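Local coordinates for protein ADP-ribosylglycohydrolase (Thermus thermophilus, PDB 2YZV) that belongs to the ADP-ribosylglycohydrolase family, folds as a single all-helical chain, and holds magnesium ions at two adjoining sites formed by aspartates and threonines, at residues 63-66 and 67-71; 196-199 and 200-204. All coordinates share one frame; numbering follows the deposited sequence.

Interaction 1 of 2, residues 63-66 and 67-71; sequences LCLA and ESLLQ
From Leu63 O to Glu67 N (3.0 Å) and on through Ala66 O to Leu70 N (3.1 Å), four successive i to i+4 backbone hydrogen bonds tie residues 63-66 to 67-71 as consecutive turns of one alpha-helix. The bond from Leu69 N to Leu65 O, 2.9 Å long, runs nearly along the C=O axis. Beside it the two leucine side chains cross: Leu65 CG lies 4.0 Å from Leu69 CD1. Leu65 swings CG away from its own N and next to its carbonyl carbon (chi1 175°), whereas Leu69 takes the other common helical choice, CG beside N (chi1 -66°). The second choice also brings Leu69 CG to 3.2 Å from Leu65 O, and branched aliphatic tips fill this buried flank. Glu67 follows the same pattern, with CG 3.2 Å from Leu63 O, but its long chain carries the carboxylate out on the exposed side, where a charge is readily solvated. Ser68 is small enough to be buried, and its hydroxyl is satisfied by a hydrogen bond to Asp78. The helix is packed on several flanks: Leu65 and Ser68 meet Gln79 of helix 76-89, Leu63 and Leu70 both touch Leu289 of helix 283-298, Leu69 reaches Tyr141 of helix 135-141, and the short Ala66 lets Phe15 of helix 4-26 and Pro136 come close.

Interaction 2 of 2, residues 196-199 and 200-204; sequences ADLH and PALRR
His199 caps the helix that follows it with its own ring: ND1, 3.0 Å from Ala201 N, accepts the hydrogen of that backbone amide, a role more often filled by Ser, Thr, Asp or Asn at an N-cap. Accepting there requires a lone pair on ND1, which is therefore probably the unprotonated ring nitrogen. The bond is fairly straight at the hydrogen, with the amide nitrogen 19° out of the ring plane. With CG opposite the backbone N (chi1 -180°), the ring lies beside the carbonyl carbon, where ND1 can meet the amide of Ala201. One ring face is met by Pro200, whose CD stands 3.7 Å from the ring centroid in a CH-pi contact. Proline suits this first helical position, since it has no amide hydrogen to offer and none is needed there. The turn is closed by Arg203 N, bonded to His199 O at 2.8 Å.

Arg203 folds back over the loop. Its chain is extended to CG and CD and bends at chi3, bringing the guanidinium to the carbonyls before the helix: NH1 is 2.9 Å from Ala196 O and NH2 3.1 Å from Leu198 O. Asp197, at the centre of an inverse gamma turn, adds a long salt bridge from OD1 to Arg203 NH2 at 3.8 Å, the carboxylate and guanidinium planes 31° apart; the same oxygen also forms a long, weak ion pair with Arg162. On the buried side Leu198 CD1 and Leu202 CD2 pack at 4.3 Å, apolar tips suited to the interior. Both leucines touch Glu166 of helix 162-179, whose carboxylate also takes the amide of His199, while Tyr220, in a loop, touches the side chains of His199 and Ala201; the start of helix 200-209 is thus seated against helix 162-179.

Interactions 1 and 2 are separate local features, their centres 31 Å apart and their nearest atoms about 18 Å apart, and they follow one another along the chain. Interaction 1 lies in the later part of helix 57-72, whereas interaction 2 is the start of helix 200-209, farther from the centre of the chain (20 Å against 15 Å). Two magnesium ions are bound: one by Thr56, just before helix 57-72, Asp58, in its first turn, and Asp253; the other by Asp251, Asp253 and Thr254. The first site thus draws on the helix of interaction 1, and the side chain of Leu63 is about 12 Å from a bound magnesium. Neither contact supplies a metal ligand; both are structural packing.

Interaction 1 of 2, residues 63-66 and 67-71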
# COMPACT_ATOMS: atom_id res chain seq x y z
N LEU A 63 -8.31 5.85 0.67
CA LEU A 63 -9.63 6.30 0.23
C LEU A 63 -9.63 7.80 -0.05
O LEU A 63 -10.24 8.26 -1.02
CB LEU A 63 -10.70 5.96 1.28
CG LEU A 63 -11.00 4.47 1.44
CD1 LEU A 63 -11.96 4.26 2.60
CD2 LEU A 63 -11.60 3.93 0.15
N CYS A 64 -8.95 8.56 0.81
CA CYS A 64 -8.86 10.00 0.64
C CYS A 64 -8.15 10.33 -0.66
O CYS A 64 -8.60 11.18 -1.44
CB CYS A 64 -8.10 10.63 1.80
SG CYS A 64 -9.01 10.63 3.35
N LEU A 65 -7.02 9.66 -0.89
CA LEU A 65 -6.24 9.88 -2.10
C LEU A 65 -7.07 9.52 -3.32
O LEU A 65 -7.07 10.24 -4.32
CB LEU A 65 -4.96 9.03 -2.07
CG LEU A 65 -4.06 9.05 -3.31
CD1 LEU A 65 -3.59 10.47 -3.61
CD2 LEU A 65 -2.86 8.14 -3.08
N ALA A 66 -7.79 8.40 -3.23
CA ALA A 66 -8.63 7.95 -4.33
C ALA A 66 -9.66 9.02 -4.69
O ALA A 66 -9.82 9.37 -5.86
CB ALA A 66 -9.35 6.65 -3.94
N GLU A 67 -10.34 9.55 -3.69
CA GLU A 67 -11.35 10.58 -3.94
C GLU A 67 -10.72 11.85 -4.50
O GLU A 67 -11.29 12.51 -5.37
CB GLU A 67 -12.13 10.89 -2.67
CG GLU A 67 -12.88 9.69 -2.12
CD GLU A 67 -14.01 10.07 -1.18
OE1 GLU A 67 -13.77 10.84 -0.23
OE2 GLU A 67 -15.14 9.59 -1.40
N SER A 68 -9.54 12.20 -4.00
CA SER A 68 -8.84 13.40 -4.48
C SER A 68 -8.50 13.28 -5.96
O SER A 68 -8.71 14.22 -6.74
CB SER A 68 -7.56 13.62 -3.67
OG SER A 68 -6.91 14.83 -4.05
N LEU A 69 -7.97 12.12 -6.36
CA LEU A 69 -7.59 11.89 -7.75
C LEU A 69 -8.79 11.96 -8.69
O LEU A 69 -8.71 12.53 -9.78
CB LEU A 69 -6.92 10.52 -7.89
CG LEU A 69 -5.57 10.37 -7.18
CD1 LEU A 69 -5.12 8.92 -7.19
CD2 LEU A 69 -4.54 11.26 -7.86
N LEU A 70 -9.91 11.38 -8.27
CA LEU A 70 -11.11 11.38 -9.09
C LEU A 70 -11.76 12.75 -9.20
O LEU A 70 -12.38 13.06 -10.22
CB LEU A 70 -12.12 10.38 -8.53
CG LEU A 70 -11.73 8.90 -8.64
CD1 LEU A 70 -12.73 8.04 -7.89
CD2 LEU A 70 -11.67 8.49 -10.11
N GLN A 71 -11.62 13.57 -8.17
CA GLN A 71 -12.24 14.90 -8.19
C GLN A 71 -11.38 16.01 -8.80
O GLN A 71 -11.91 17.02 -9.25
CB GLN A 71 -12.66 15.31 -6.78
CG GLN A 71 -13.66 16.46 -6.76
CD GLN A 71 -13.96 16.97 -5.36
OE1 GLN A 71 -13.11 17.57 -4.71
NE2 GLN A 71 -15.18 16.71 -4.89

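Interaction 2 of 2, residues 196-199 and 200-204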
# COMPACT_ATOMS: atom_id res chain seq x y z
N ALA A 196 20.95 0.85 -9.69
CA ALA A 196 20.49 2.23 -9.57
C ALA A 196 21.03 2.89 -8.30
O ALA A 196 21.32 2.21 -7.32
CB ALA A 196 18.96 2.28 -9.57
N ASP A 197 21.16 4.21 -8.33
CA ASP A 197 21.65 4.95 -7.18
C ASP A 197 20.54 5.13 -6.16
O ASP A 197 19.82 6.14 -6.17
CB ASP A 197 22.21 6.31 -7.62
CG ASP A 197 22.66 7.16 -6.45
OD1 ASP A 197 23.27 6.60 -5.51
OD2 ASP A 197 22.43 8.38 -6.47
N LEU A 198 20.39 4.14 -5.29
CA LEU A 198 19.37 4.16 -4.26
C LEU A 198 20.00 4.16 -2.87
O LEU A 198 21.18 3.85 -2.71
CB LEU A 198 18.47 2.93 -4.39
CG LEU A 198 17.77 2.70 -5.73
CD1 LEU A 198 17.06 1.34 -5.73
CD2 LEU A 198 16.77 3.82 -5.97
N HIS A 199 19.20 4.52 -1.87
CA HIS A 199 19.67 4.51 -0.49
C HIS A 199 20.17 3.09 -0.23
O HIS A 199 19.54 2.11 -0.65
CB HIS A 199 18.51 4.87 0.43
CG HIS A 199 18.87 4.90 1.88
ND1 HIS A 199 19.06 3.76 2.63
CD2 HIS A 199 19.05 5.94 2.73
CE1 HIS A 199 19.34 4.10 3.87
NE2 HIS A 199 19.34 5.41 3.96
N PRO A 200 21.32 2.94 0.45
CA PRO A 200 21.89 1.62 0.75
C PRO A 200 20.91 0.57 1.27
O PRO A 200 20.99 -0.60 0.89
CB PRO A 200 22.98 1.94 1.76
CG PRO A 200 23.45 3.28 1.33
CD PRO A 200 22.16 4.01 1.01
N ALA A 201 19.99 0.98 2.14
CA ALA A 201 19.02 0.04 2.70
C ALA A 201 18.08 -0.49 1.63
O ALA A 201 17.77 -1.68 1.59
CB ALA A 201 18.22 0.72 3.81
N LEU A 202 17.64 0.40 0.74
CA LEU A 202 16.74 0.00 -0.32
C LEU A 202 17.51 -0.80 -1.36
O LEU A 202 16.98 -1.73 -1.97
CB LEU A 202 16.10 1.24 -0.96
CG LEU A 202 14.98 0.96 -1.97
CD1 LEU A 202 13.90 0.11 -1.32
CD2 LEU A 202 14.41 2.27 -2.46
N ARG A 203 18.78 -0.44 -1.56
CA ARG A 203 19.63 -1.15 -2.51
C ARG A 203 19.73 -2.61 -2.07
O ARG A 203 19.67 -3.53 -2.88
CB ARG A 203 21.02 -0.50 -2.54
CG ARG A 203 21.96 -1.07 -3.58
CD ARG A 203 23.37 -0.53 -3.38
NE ARG A 203 23.43 0.93 -3.46
CZ ARG A 203 23.47 1.61 -4.60
NH1 ARG A 203 23.46 0.98 -5.76
NH2 ARG A 203 23.52 2.94 -4.57
N ARG A 204 19.88 -2.82 -0.76
CA ARG A 204 19.98 -4.19 -0.26
C ARG A 204 18.69 -4.97 -0.51
O ARG A 204 18.73 -6.18 -0.73
CB ARG A 204 20.32 -4.21 1.23
CG ARG A 204 21.81 -4.47 1.50
CD ARG A 204 22.12 -4.61 2.98
NE ARG A 204 22.10 -3.33 3.69
CZ ARG A 204 23.02 -2.38 3.56
NH1 ARG A 204 24.06 -2.55 2.75
NH2 ARG A 204 22.90 -1.25 4.25